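Local atomic coordinates of sortase-like protein (Streptococcus suis, PDB entry 3RE9), a protein that probably catalyses transpeptidation at the bacterial cell surface, joining pilin subunits covalently as other class C sortases do. Residues E42-V47 with T77-G82; P50-K55 with T103-V108; T86-T91 with F114-I119; A92-P97 with T156-N161; E139-K144 with Y149-T154. All coordinates share one frame; numbering follows the deposited sequence.

How the contacts relate
Following the chain from its N terminus, contact 1 closes the first loop by bringing strand 43-49 against the loop 77-82. Contact 2 opens inside that span, at the turn between strands 43-49 and 54-60, and closes at 103-108, so the two cross. Contact 3 begins only after contact 1 has closed. It sets strand 86-91 against strand 113-117 across the core, and it crosses contact 2. Contact 4 starts where strand 86-91 ends and reaches 156-161, crossing contacts 2 and 3. Contact 5, the shortest loop, is nested within it and lays 139-144 on strand 148-156. A hydrogen bond between Thr-154 OG1 and Ala-92 O joins contacts 4 and 5.

Contact 1. Residues E42-V47 with T77-G82; sequences EKIGYV and TSLPIG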
# COMPACT_ATOMS: atom_id res chain seq x y z
N GLU A 42 0.20 1.68 14.08
CA GLU A 42 1.63 1.50 14.08
C GLU A 42 2.28 1.95 12.79
O GLU A 42 1.80 1.61 11.71
CB GLU A 42 1.99 0.04 14.35
CG GLU A 42 3.48 -0.21 14.43
CD GLU A 42 3.80 -1.53 15.04
OE1 GLU A 42 4.25 -2.42 14.28
OE2 GLU A 42 3.57 -1.68 16.27
N LYS A 43 3.37 2.70 12.93
CA LYS A 43 4.15 3.17 11.77
C LYS A 43 4.82 1.99 11.03
O LYS A 43 5.48 1.16 11.65
CB LYS A 43 5.17 4.22 12.20
CG LYS A 43 5.76 5.01 11.07
CD LYS A 43 6.96 5.79 11.53
CE LYS A 43 7.60 6.51 10.36
NZ LYS A 43 8.22 7.82 10.70
N ILE A 44 4.64 1.92 9.72
CA ILE A 44 5.26 0.85 8.94
C ILE A 44 6.55 1.32 8.26
O ILE A 44 7.53 0.57 8.21
CB ILE A 44 4.31 0.27 7.87
CG1 ILE A 44 3.13 -0.48 8.52
CG2 ILE A 44 5.10 -0.67 6.94
CD1 ILE A 44 2.03 -0.86 7.52
N GLY A 45 6.54 2.55 7.75
CA GLY A 45 7.72 3.12 7.07
C GLY A 45 7.40 4.41 6.33
O GLY A 45 6.76 5.31 6.88
N TYR A 46 7.83 4.49 5.08
CA TYR A 46 7.64 5.69 4.25
C TYR A 46 7.27 5.32 2.81
O TYR A 46 7.71 4.31 2.29
CB TYR A 46 8.90 6.57 4.28
CG TYR A 46 9.20 7.19 5.64
CD1 TYR A 46 9.98 6.52 6.58
CD2 TYR A 46 8.71 8.45 5.98
CE1 TYR A 46 10.25 7.08 7.84
CE2 TYR A 46 8.96 9.02 7.23
CZ TYR A 46 9.73 8.35 8.14
OH TYR A 46 9.98 8.91 9.37
N VAL A 47 6.43 6.14 2.18
CA VAL A 47 6.34 6.14 0.73
C VAL A 47 6.95 7.45 0.21
O VAL A 47 6.70 8.53 0.73
CB VAL A 47 4.88 5.85 0.21
CG1 VAL A 47 3.88 6.91 0.68
CG2 VAL A 47 4.85 5.62 -1.32
N THR A 77 -5.52 -5.49 2.25
CA THR A 77 -4.49 -5.60 1.20
C THR A 77 -3.12 -6.02 1.79
O THR A 77 -2.89 -5.90 2.99
CB THR A 77 -4.36 -4.29 0.39
OG1 THR A 77 -3.77 -3.28 1.20
CG2 THR A 77 -5.74 -3.80 -0.10
N SER A 78 -2.22 -6.55 0.97
CA SER A 78 -0.91 -7.01 1.48
C SER A 78 -0.16 -5.96 2.32
O SER A 78 -0.26 -4.76 2.09
CB SER A 78 -0.02 -7.48 0.31
OG SER A 78 -0.71 -8.31 -0.62
N LEU A 79 0.58 -6.41 3.33
CA LEU A 79 1.54 -5.53 3.99
C LEU A 79 2.71 -5.22 3.02
O LEU A 79 3.09 -6.09 2.21
CB LEU A 79 2.00 -6.13 5.32
CG LEU A 79 0.96 -6.07 6.44
CD1 LEU A 79 1.38 -6.95 7.65
CD2 LEU A 79 0.72 -4.65 6.90
N PRO A 80 3.25 -3.98 3.07
CA PRO A 80 4.23 -3.49 2.07
C PRO A 80 5.67 -4.00 2.28
O PRO A 80 6.60 -3.22 2.54
CB PRO A 80 4.15 -1.95 2.20
CG PRO A 80 3.65 -1.69 3.60
CD PRO A 80 2.93 -2.96 4.10
N ILE A 81 5.84 -5.31 2.10
CA ILE A 81 7.13 -5.99 2.28
C ILE A 81 7.52 -6.72 0.99
O ILE A 81 8.53 -7.46 0.94
CB ILE A 81 7.11 -6.98 3.49
CG1 ILE A 81 6.08 -8.09 3.27
CG2 ILE A 81 6.91 -6.22 4.84
CD1 ILE A 81 6.33 -9.38 4.09
N GLY A 82 6.72 -6.51 -0.06
CA GLY A 82 6.98 -7.15 -1.33
C GLY A 82 6.78 -8.67 -1.42
O GLY A 82 6.40 -9.33 -0.46
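Ser-78 O is gripped twice, by Thr-88 OG1 and by His-73 NE2, and this anchors the loop whose next two residues, Leu-79 and Pro-80, meet Ile-44. The meeting itself is wholly apolar, with no hydrogen bond between 42-47 and 77-82. CG2 of Ile-44 approaches the Pro-80 ring end on, 3.8 Å from Pro-80 CG. The other branch passes beside the ring: with chi2 at 169° it is fully extended, which carries CD1 of Ile-44 to 4.1 Å from Leu-79 CD2, the two side chains crossing at about a right angle. Both branches of one isoleucine are therefore used.

Both partners stand at irregular points of the backbone. Ile-44 and Gly-45 together face Val-58 in a classic beta bulge. Pro-80 is the centre of an inverse gamma turn, with Ile-81 N bonded to Leu-79 O at 2.9 Å, while Pro-80 O receives Asn-118 ND2. All three touching residues are buried. Around them, Leu-79 rests on Ala-6 of helix 3-11 and Pro-80 on Thr-88 of strand 86-91, so the contact lies between helix 3-11, strand 43-49 and strand 86-91.

Contact 2. Residues P50-K55 with T103-V108; sequences PKIEVK and TDLTKV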
# COMPACT_ATOMS: atom_id res chain seq x y z
N PRO A 50 9.35 10.84 -5.89
CA PRO A 50 10.34 11.89 -6.22
C PRO A 50 9.83 13.01 -7.14
O PRO A 50 10.13 14.17 -6.88
CB PRO A 50 11.46 11.11 -6.90
CG PRO A 50 11.27 9.68 -6.45
CD PRO A 50 9.83 9.48 -6.22
N LYS A 51 9.06 12.67 -8.16
CA LYS A 51 8.61 13.66 -9.14
C LYS A 51 7.54 14.67 -8.65
O LYS A 51 7.39 15.77 -9.22
CB LYS A 51 8.18 12.98 -10.45
CG LYS A 51 9.30 12.89 -11.48
CD LYS A 51 8.84 12.13 -12.70
CE LYS A 51 10.02 11.54 -13.46
NZ LYS A 51 9.64 10.27 -14.16
N ILE A 52 6.80 14.30 -7.61
CA ILE A 52 5.92 15.25 -6.93
C ILE A 52 6.47 15.70 -5.58
O ILE A 52 5.83 16.45 -4.85
CB ILE A 52 4.46 14.76 -6.86
CG1 ILE A 52 4.36 13.40 -6.17
CG2 ILE A 52 3.88 14.74 -8.28
CD1 ILE A 52 2.95 12.85 -6.08
N GLU A 53 7.70 15.24 -5.28
CA GLU A 53 8.43 15.57 -4.06
C GLU A 53 7.69 15.18 -2.81
O GLU A 53 7.64 15.93 -1.85
CB GLU A 53 8.83 17.06 -4.01
CG GLU A 53 9.95 17.48 -4.99
CD GLU A 53 10.37 18.96 -4.85
OE1 GLU A 53 9.50 19.84 -4.59
OE2 GLU A 53 11.58 19.26 -5.01
N VAL A 54 7.11 13.99 -2.82
CA VAL A 54 6.38 13.48 -1.67
C VAL A 54 7.25 12.44 -0.94
O VAL A 54 7.91 11.58 -1.56
CB VAL A 54 4.99 12.89 -2.11
CG1 VAL A 54 4.44 11.91 -1.09
CG2 VAL A 54 4.00 14.01 -2.41
N LYS A 55 7.29 12.57 0.39
CA LYS A 55 7.91 11.60 1.30
C LYS A 55 7.13 11.63 2.61
O LYS A 55 7.25 12.55 3.41
CB LYS A 55 9.40 11.89 1.49
CG LYS A 55 10.19 10.79 2.15
CD LYS A 55 11.60 10.77 1.64
CE LYS A 55 12.65 10.55 2.75
NZ LYS A 55 12.66 9.20 3.39
N THR A 103 -2.35 15.02 -2.70
CA THR A 103 -2.99 16.00 -3.60
C THR A 103 -2.43 15.94 -5.02
O THR A 103 -3.17 16.08 -6.00
CB THR A 103 -2.83 17.42 -3.05
OG1 THR A 103 -3.45 17.50 -1.75
CG2 THR A 103 -3.41 18.48 -4.00
N ASP A 104 -1.12 15.75 -5.13
CA ASP A 104 -0.43 15.87 -6.41
C ASP A 104 -0.24 14.53 -7.11
O ASP A 104 0.58 14.41 -8.01
CB ASP A 104 0.91 16.60 -6.22
CG ASP A 104 0.75 18.11 -5.98
OD1 ASP A 104 -0.21 18.74 -6.47
OD2 ASP A 104 1.62 18.69 -5.29
N LEU A 105 -1.01 13.52 -6.69
CA LEU A 105 -1.00 12.18 -7.29
C LEU A 105 -1.59 12.17 -8.68
O LEU A 105 -1.30 11.28 -9.49
CB LEU A 105 -1.80 11.24 -6.41
CG LEU A 105 -1.39 9.76 -6.38
CD1 LEU A 105 0.05 9.58 -5.88
CD2 LEU A 105 -2.40 9.00 -5.48
N THR A 106 -2.46 13.15 -8.93
CA THR A 106 -3.00 13.42 -10.24
C THR A 106 -1.90 13.79 -11.25
O THR A 106 -2.08 13.65 -12.45
CB THR A 106 -4.10 14.53 -10.19
OG1 THR A 106 -3.66 15.62 -9.36
CG2 THR A 106 -5.39 13.99 -9.63
N LYS A 107 -0.75 14.24 -10.76
CA LYS A 107 0.38 14.58 -11.60
C LYS A 107 1.32 13.40 -11.89
O LYS A 107 2.29 13.56 -12.64
CB LYS A 107 1.17 15.73 -10.97
CG LYS A 107 0.37 17.03 -10.74
CD LYS A 107 1.20 18.08 -9.96
CE LYS A 107 0.34 19.30 -9.57
NZ LYS A 107 -1.03 19.01 -8.88
N VAL A 108 1.06 12.24 -11.31
CA VAL A 108 1.89 11.06 -11.55
C VAL A 108 1.58 10.47 -12.93
O VAL A 108 0.43 10.39 -13.32
CB VAL A 108 1.73 10.00 -10.44
CG1 VAL A 108 2.57 8.78 -10.75
CG2 VAL A 108 2.13 10.56 -9.09
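The turn of the beta hairpin formed by strands 43-49 and 54-60 carries Ile-52, which plugs against Asp-104 and the 3-10 turn through 105-107. Asp-104 O faces both branches of the isoleucine, 3.3 Å from Ile-52 CG2 and 3.4 Å from Ile-52 CD1. These are van der Waals contacts; no hydrogen bond joins 50-55 to 103-108. CG1 of Ile-52 stands between its backbone N and carbonyl carbon (chi1 57°), and with the chain extended beyond it CD1 is delivered to Val-108 CG2 at 3.9 Å. On the other branch, CG2 of Ile-52 lies 3.9 Å from Lys-107 CB.

The hairpin end is a type I turn over Lys-51 and Ile-52, closed by a weak bond from Glu-53 N to Pro-50 O, and followed by a G1 beta bulge in which Glu-53 and Val-54 both face Ile-49. Glu-53 supplies the positive phi (58°) of that bulge. The opposing 3-10 turn is held by Lys-107 N, 3.1 Å from Asp-104 O, so the carbonyl touched by Ile-52 is also bonded within its own segment.

Lys-107 NZ makes a salt bridge of 2.6 Å to Asp-104 OD1, arriving from above the carboxylate plane, 39° out of it. Arg-100 NH1 is a second cationic partner of the same oxygen, and the pair of charges would be expected to favour an ionised carboxylate. From the far side of the 3-10 segment, Leu-105 packs on Leu-152 and Thr-154 of strand 148-156 and on Val-167 of strand 163-172.

Contact 3. Residues T86-T91 with F114-I119; sequences THTVLT and FYIHNI
Ile-116 reaches from strand 113-117 across the interior of the sortase beta-barrel toward Thr-88 and Leu-90 on strand 86-91. The two strands are not neighbours in the sheet: the nearest CA atoms, those of Leu-90 and Ile-116, are 9.6 Å apart and no hydrogen bond passes between the segments, so side chains alone bridge the gap.

From CB of Ile-116 the chain divides. CG2 turns to the Pro-80 ring, 3.8 Å from Pro-80 CB. CG1, placed anti to the carbonyl carbon (chi1 -64°), heads for strand 86-91 and comes to 4.0 Å from Leu-90 CD1. The chain stays extended at chi2 (174°), which pushes CD1 further inward to 3.8 Å from the same Leu-90 CD1, where the two side chains meet tip to tip. Ala-150 of strand 148-156 also touches this isoleucine.

Leu-90 is backed by Val-47 of strand 43-49, the strand that pairs with 113-117. Ile-116, Leu-90 and Thr-88 are all buried, as expected for the hydrophobic centre of the barrel. Thr-88 OG1, anti to the backbone N (chi1 -164°), is hydrogen-bonded to Ser-78 O, while the methyl Thr-88 CG2 faces the isoleucine and stops 4.0 Å from Ile-116 CD1.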
# COMPACT_ATOMS: atom_id res chain seq x y z
N THR A 86 1.66 -10.49 -3.92
CA THR A 86 1.34 -9.35 -3.06
C THR A 86 0.78 -8.18 -3.86
O THR A 86 1.12 -7.99 -5.02
CB THR A 86 2.52 -8.91 -2.11
OG1 THR A 86 3.63 -8.46 -2.90
CG2 THR A 86 2.96 -10.06 -1.20
N HIS A 87 -0.15 -7.47 -3.23
CA HIS A 87 -0.64 -6.20 -3.74
C HIS A 87 -1.05 -5.29 -2.57
O HIS A 87 -2.12 -5.42 -2.00
CB HIS A 87 -1.73 -6.40 -4.80
CG HIS A 87 -2.14 -5.15 -5.52
ND1 HIS A 87 -3.12 -5.14 -6.48
CD2 HIS A 87 -1.72 -3.86 -5.40
CE1 HIS A 87 -3.28 -3.90 -6.94
NE2 HIS A 87 -2.45 -3.11 -6.30
N THR A 88 -0.15 -4.39 -2.22
CA THR A 88 -0.35 -3.46 -1.12
C THR A 88 -1.05 -2.21 -1.63
O THR A 88 -0.82 -1.80 -2.77
CB THR A 88 1.00 -3.14 -0.42
OG1 THR A 88 0.76 -2.55 0.86
CG2 THR A 88 1.87 -2.20 -1.24
N VAL A 89 -1.90 -1.59 -0.79
CA VAL A 89 -2.51 -0.31 -1.13
C VAL A 89 -2.30 0.71 -0.03
O VAL A 89 -2.72 0.51 1.12
CB VAL A 89 -4.05 -0.42 -1.49
CG1 VAL A 89 -4.64 0.97 -1.87
CG2 VAL A 89 -4.31 -1.49 -2.59
N LEU A 90 -1.62 1.80 -0.41
CA LEU A 90 -1.38 2.93 0.50
C LEU A 90 -2.28 4.11 0.15
O LEU A 90 -2.39 4.49 -1.01
CB LEU A 90 0.09 3.34 0.48
CG LEU A 90 1.15 2.25 0.67
CD1 LEU A 90 2.54 2.91 0.83
CD2 LEU A 90 0.80 1.37 1.87
N THR A 91 -2.94 4.68 1.15
CA THR A 91 -3.95 5.73 0.89
C THR A 91 -3.69 7.03 1.66
O THR A 91 -3.12 6.99 2.75
CB THR A 91 -5.38 5.19 1.11
OG1 THR A 91 -6.34 6.12 0.61
CG2 THR A 91 -5.65 4.92 2.56
N PHE A 114 7.97 5.04 -7.73
CA PHE A 114 7.82 5.33 -6.32
C PHE A 114 8.48 4.23 -5.49
O PHE A 114 8.74 3.13 -6.01
CB PHE A 114 6.37 5.65 -5.92
CG PHE A 114 5.40 4.51 -6.07
CD1 PHE A 114 4.65 4.37 -7.25
CD2 PHE A 114 5.19 3.60 -5.01
CE1 PHE A 114 3.71 3.30 -7.40
CE2 PHE A 114 4.27 2.53 -5.14
CZ PHE A 114 3.54 2.37 -6.33
N TYR A 115 8.79 4.57 -4.24
CA TYR A 115 9.47 3.70 -3.29
C TYR A 115 8.66 3.59 -2.02
O TYR A 115 8.03 4.57 -1.56
CB TYR A 115 10.88 4.23 -2.92
CG TYR A 115 11.70 4.61 -4.12
CD1 TYR A 115 11.83 5.95 -4.50
CD2 TYR A 115 12.28 3.62 -4.93
CE1 TYR A 115 12.55 6.30 -5.66
CE2 TYR A 115 12.98 3.96 -6.08
CZ TYR A 115 13.13 5.31 -6.44
OH TYR A 115 13.85 5.65 -7.57
N ILE A 116 8.67 2.37 -1.47
CA ILE A 116 8.19 2.14 -0.14
C ILE A 116 9.39 1.72 0.68
O ILE A 116 10.07 0.74 0.35
CB ILE A 116 7.08 1.07 -0.12
CG1 ILE A 116 5.84 1.57 -0.91
CG2 ILE A 116 6.74 0.66 1.34
CD1 ILE A 116 4.74 0.51 -1.05
N HIS A 117 9.68 2.50 1.73
CA HIS A 117 10.80 2.25 2.62
C HIS A 117 10.32 1.55 3.91
O HIS A 117 9.64 2.16 4.74
CB HIS A 117 11.48 3.55 3.01
CG HIS A 117 11.92 4.40 1.85
ND1 HIS A 117 13.05 4.12 1.10
CD2 HIS A 117 11.43 5.57 1.36
CE1 HIS A 117 13.21 5.06 0.18
NE2 HIS A 117 12.24 5.94 0.31
N ASN A 118 10.64 0.28 4.08
CA ASN A 118 10.23 -0.42 5.28
C ASN A 118 11.45 -0.67 6.14
O ASN A 118 12.51 -0.14 5.85
CB ASN A 118 9.36 -1.69 4.99
CG ASN A 118 10.07 -2.76 4.11
OD1 ASN A 118 11.23 -3.10 4.33
ND2 ASN A 118 9.35 -3.31 3.16
N ILE A 119 11.30 -1.45 7.20
CA ILE A 119 12.38 -1.60 8.15
C ILE A 119 13.49 -2.47 7.55
O ILE A 119 14.61 -2.47 8.04
CB ILE A 119 11.86 -2.17 9.52
CG1 ILE A 119 12.92 -2.00 10.64
CG2 ILE A 119 11.33 -3.62 9.38
CD1 ILE A 119 13.21 -0.53 11.08

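Contact 4. Residues A92-P97 with T156-N161; sequences AHTGLP and TPYMVN
Tyr-158 lays its ring obliquely against Thr-94 and Gly-95. The methyl Thr-94 CG2 is 3.5 Å from Tyr-158 CD1, and Gly-95 CA lies 3.5 Å from Tyr-158 CE1 and equally close to Tyr-158 OH. With no side chain at Gly-95, ring and backbone can approach this closely. Tyr-158 CG lies anti to the backbone N (chi1 -164°), which extends the ring toward the other loop, where Thr-103 also touches it.

The two loops follow strands 86-91 and 148-156, parallel neighbours in the sortase barrel. Strand 148-156 contains Thr-Leu-Leu-Thr-Cys, residues 151-155, matching the TLXTC signature whose cysteine is the sortase nucleophile. Cys-155, probably that residue, is touched by both Thr-94 and Asn-161, so the loops flank the probable active site. Thr-94 OG1 is hydrogen-bonded to Thr-154 OG1.

No direct hydrogen bond spans the segments, but one water does. It donates to Thr-94 O (2.6 Å) and to Asn-161 OD1 (2.8 Å) and accepts from Met-159 N (2.8 Å). The loop after Thr-156 is shaped by a cis peptide before Pro-157, whose carbonyl O receives both Val-160 N and Asn-161 N. Tyr-158 and Met-159 are exposed and also touch a crystal neighbour.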
# COMPACT_ATOMS: atom_id res chain seq x y z
N ALA A 92 -4.05 8.18 1.08
CA ALA A 92 -4.01 9.49 1.78
C ALA A 92 -4.99 10.45 1.15
O ALA A 92 -5.39 10.25 0.00
CB ALA A 92 -2.64 10.09 1.78
N HIS A 93 -5.34 11.50 1.90
CA HIS A 93 -6.24 12.57 1.47
C HIS A 93 -5.67 13.53 0.42
O HIS A 93 -4.46 13.78 0.34
CB HIS A 93 -6.65 13.42 2.68
CG HIS A 93 -7.47 12.70 3.71
ND1 HIS A 93 -8.54 11.88 3.40
CD2 HIS A 93 -7.42 12.73 5.06
CE1 HIS A 93 -9.08 11.41 4.50
NE2 HIS A 93 -8.42 11.91 5.53
N THR A 94 -6.59 14.08 -0.37
CA THR A 94 -6.38 15.13 -1.34
C THR A 94 -7.31 16.29 -0.93
O THR A 94 -8.50 16.09 -0.67
CB THR A 94 -6.75 14.64 -2.76
OG1 THR A 94 -5.69 13.83 -3.27
CG2 THR A 94 -6.98 15.77 -3.71
N GLY A 95 -6.74 17.49 -0.84
CA GLY A 95 -7.53 18.68 -0.55
C GLY A 95 -7.83 18.91 0.91
O GLY A 95 -8.79 19.63 1.23
N LEU A 96 -7.04 18.29 1.79
CA LEU A 96 -7.10 18.53 3.24
C LEU A 96 -6.22 19.75 3.48
O LEU A 96 -5.07 19.78 2.97
CB LEU A 96 -6.60 17.32 4.05
CG LEU A 96 -6.97 17.21 5.55
CD1 LEU A 96 -8.43 16.82 5.79
CD2 LEU A 96 -6.06 16.25 6.29
N PRO A 97 -6.78 20.78 4.16
CA PRO A 97 -6.04 22.05 4.44
C PRO A 97 -4.80 21.86 5.32
O PRO A 97 -3.75 22.49 5.08
CB PRO A 97 -7.09 22.92 5.14
CG PRO A 97 -8.43 22.32 4.71
CD PRO A 97 -8.17 20.84 4.65
N THR A 156 -10.95 11.68 -5.59
CA THR A 156 -10.88 12.44 -6.83
C THR A 156 -12.29 12.67 -7.41
O THR A 156 -13.20 11.89 -7.11
CB THR A 156 -9.92 11.79 -7.89
OG1 THR A 156 -9.28 12.82 -8.68
CG2 THR A 156 -10.65 10.78 -8.79
N PRO A 157 -12.51 13.78 -8.16
CA PRO A 157 -11.63 14.94 -8.44
C PRO A 157 -11.36 15.83 -7.21
O PRO A 157 -11.98 15.65 -6.17
CB PRO A 157 -12.42 15.75 -9.50
CG PRO A 157 -13.59 14.92 -9.90
CD PRO A 157 -13.82 13.90 -8.83
N TYR A 158 -10.44 16.79 -7.34
CA TYR A 158 -10.12 17.72 -6.25
C TYR A 158 -11.34 18.34 -5.55
O TYR A 158 -12.12 19.06 -6.17
CB TYR A 158 -9.17 18.83 -6.74
CG TYR A 158 -8.51 19.58 -5.59
CD1 TYR A 158 -7.41 19.03 -4.93
CD2 TYR A 158 -8.99 20.81 -5.16
CE1 TYR A 158 -6.83 19.68 -3.86
CE2 TYR A 158 -8.40 21.48 -4.08
CZ TYR A 158 -7.33 20.90 -3.44
OH TYR A 158 -6.72 21.53 -2.40
N MET A 159 -11.46 18.06 -4.25
CA MET A 159 -12.55 18.53 -3.36
C MET A 159 -13.98 18.11 -3.75
O MET A 159 -14.94 18.50 -3.09
CB MET A 159 -12.44 20.03 -3.08
CG MET A 159 -11.34 20.40 -2.10
SD MET A 159 -11.24 22.21 -1.81
CE MET A 159 -11.32 22.68 -3.51
N VAL A 160 -14.10 17.30 -4.80
CA VAL A 160 -15.38 16.70 -5.20
C VAL A 160 -15.53 15.28 -4.63
O VAL A 160 -16.50 15.01 -3.92
CB VAL A 160 -15.58 16.71 -6.71
CG1 VAL A 160 -16.94 16.15 -7.06
CG2 VAL A 160 -15.44 18.12 -7.25
N ASN A 161 -14.56 14.39 -4.92
CA ASN A 161 -14.41 13.10 -4.21
C ASN A 161 -15.54 12.12 -4.47
O ASN A 161 -15.90 11.31 -3.61
CB ASN A 161 -14.24 13.29 -2.70
CG ASN A 161 -13.15 14.28 -2.36
OD1 ASN A 161 -12.09 14.30 -3.00
ND2 ASN A 161 -13.40 15.12 -1.37
O HOH W 1 -10.08 16.23 -2.71

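Contact 5. Residues E139-K144 with Y149-T154; sequences EELLVK and YATLLT
Leu-141 has CG anti to its carbonyl carbon (chi1 -56°) and stays extended at chi2 (174°), and these torsions swing its two methyls onto Thr-151 and Leu-153. CD2 of Leu-141 meets Thr-151 CG2 at 3.6 Å, while CD1 of Leu-141 lies 4.1 Å from Leu-153 CD2; in both cases the side chains cross at about a right angle. The threonine methyl stands anti to its backbone N, leaving Thr-151 OG1 on the other branch for polar partners.

At the other end of the contact, Lys-144 runs its aliphatic chain across Tyr-149, CD of Lys-144 being 3.7 Å from Tyr-149 CE1. The approach is oblique to the ring and involves methylene carbons, while Lys-144 NZ bends back to Leu-142 O in a weak bond.

These residues lay the loop before strand 148-156 over one side of that strand, next to Val-89 of strand 86-91. Polar links between them are indirect. A water donates to Glu-140 O at 2.9 Å and lies 2.6 Å from Thr-151 OG1. His-87 makes a second bridge, with NE2 bonded to Thr-151 OG1 and ND1 to Leu-142 O. The chemistry implies that the buried hydroxyl of Thr-151 is satisfied by a water and an imidazole together, consistent with polar bridges and methyl contacts both joining loop to strand.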
# COMPACT_ATOMS: atom_id res chain seq x y z
N GLU A 139 -11.93 -4.02 -8.18
CA GLU A 139 -11.31 -4.96 -9.14
C GLU A 139 -9.81 -4.72 -9.49
O GLU A 139 -9.11 -5.66 -9.90
CB GLU A 139 -12.14 -5.01 -10.43
CG GLU A 139 -12.12 -3.69 -11.20
CD GLU A 139 -13.07 -3.62 -12.37
OE1 GLU A 139 -13.69 -4.66 -12.71
OE2 GLU A 139 -13.19 -2.50 -12.96
N GLU A 140 -9.35 -3.47 -9.35
CA GLU A 140 -7.97 -3.08 -9.66
C GLU A 140 -7.05 -3.07 -8.44
O GLU A 140 -5.84 -2.82 -8.55
CB GLU A 140 -7.95 -1.71 -10.35
CG GLU A 140 -8.68 -1.68 -11.69
CD GLU A 140 -8.06 -2.60 -12.76
OE1 GLU A 140 -6.92 -3.11 -12.60
OE2 GLU A 140 -8.74 -2.79 -13.79
N LEU A 141 -7.62 -3.35 -7.28
CA LEU A 141 -6.83 -3.38 -6.06
C LEU A 141 -6.53 -4.81 -5.58
O LEU A 141 -5.98 -5.00 -4.49
CB LEU A 141 -7.51 -2.54 -4.97
CG LEU A 141 -7.81 -1.08 -5.33
CD1 LEU A 141 -8.62 -0.38 -4.24
CD2 LEU A 141 -6.53 -0.31 -5.65
N LEU A 142 -6.89 -5.82 -6.38
CA LEU A 142 -6.82 -7.20 -5.90
C LEU A 142 -5.41 -7.79 -6.05
O LEU A 142 -4.56 -7.20 -6.73
CB LEU A 142 -7.92 -8.08 -6.55
CG LEU A 142 -9.37 -7.56 -6.47
CD1 LEU A 142 -10.35 -8.47 -7.18
CD2 LEU A 142 -9.81 -7.28 -5.01
N VAL A 143 -5.16 -8.92 -5.40
CA VAL A 143 -3.90 -9.62 -5.53
C VAL A 143 -3.85 -10.35 -6.88
O VAL A 143 -4.75 -11.14 -7.21
CB VAL A 143 -3.64 -10.60 -4.36
CG1 VAL A 143 -2.36 -11.34 -4.57
CG2 VAL A 143 -3.59 -9.87 -2.99
N LYS A 144 -2.82 -10.08 -7.65
CA LYS A 144 -2.63 -10.76 -8.93
C LYS A 144 -1.58 -11.82 -8.72
O LYS A 144 -0.46 -11.50 -8.37
CB LYS A 144 -2.27 -9.75 -10.01
CG LYS A 144 -3.45 -8.80 -10.24
CD LYS A 144 -3.05 -7.37 -10.50
CE LYS A 144 -4.29 -6.59 -10.90
NZ LYS A 144 -5.45 -6.74 -9.93
N TYR A 149 2.54 -5.91 -6.84
CA TYR A 149 2.07 -4.56 -7.17
C TYR A 149 1.91 -3.69 -5.94
O TYR A 149 1.77 -4.21 -4.82
CB TYR A 149 0.73 -4.58 -7.91
CG TYR A 149 0.80 -5.11 -9.33
CD1 TYR A 149 0.49 -6.44 -9.61
CD2 TYR A 149 1.17 -4.28 -10.39
CE1 TYR A 149 0.56 -6.94 -10.90
CE2 TYR A 149 1.26 -4.77 -11.70
CZ TYR A 149 0.94 -6.11 -11.94
OH TYR A 149 0.96 -6.61 -13.23
N ALA A 150 1.96 -2.37 -6.16
CA ALA A 150 1.60 -1.43 -5.12
C ALA A 150 0.75 -0.37 -5.79
O ALA A 150 1.11 0.11 -6.86
CB ALA A 150 2.82 -0.82 -4.47
N THR A 151 -0.38 -0.05 -5.16
CA THR A 151 -1.24 1.03 -5.61
C THR A 151 -1.25 2.13 -4.57
O THR A 151 -1.42 1.87 -3.37
CB THR A 151 -2.69 0.55 -5.90
OG1 THR A 151 -2.69 -0.33 -7.03
CG2 THR A 151 -3.63 1.71 -6.21
N LEU A 152 -1.05 3.37 -5.02
CA LEU A 152 -1.31 4.56 -4.21
C LEU A 152 -2.70 5.08 -4.57
O LEU A 152 -3.02 5.21 -5.74
CB LEU A 152 -0.25 5.63 -4.47
CG LEU A 152 1.20 5.18 -4.36
CD1 LEU A 152 2.16 6.30 -4.68
CD2 LEU A 152 1.50 4.60 -2.99
N LEU A 153 -3.51 5.40 -3.56
CA LEU A 153 -4.93 5.68 -3.75
C LEU A 153 -5.37 6.98 -3.08
O LEU A 153 -4.98 7.24 -1.93
CB LEU A 153 -5.76 4.48 -3.23
CG LEU A 153 -7.27 4.54 -2.93
CD1 LEU A 153 -8.06 4.89 -4.16
CD2 LEU A 153 -7.80 3.22 -2.37
N THR A 154 -6.21 7.76 -3.76
CA THR A 154 -6.75 8.98 -3.17
C THR A 154 -8.14 9.33 -3.73
O THR A 154 -8.56 8.83 -4.77
CB THR A 154 -5.72 10.19 -3.32
OG1 THR A 154 -6.02 11.22 -2.36
CG2 THR A 154 -5.70 10.80 -4.74
O HOH W 2 -4.55 -0.26 -8.87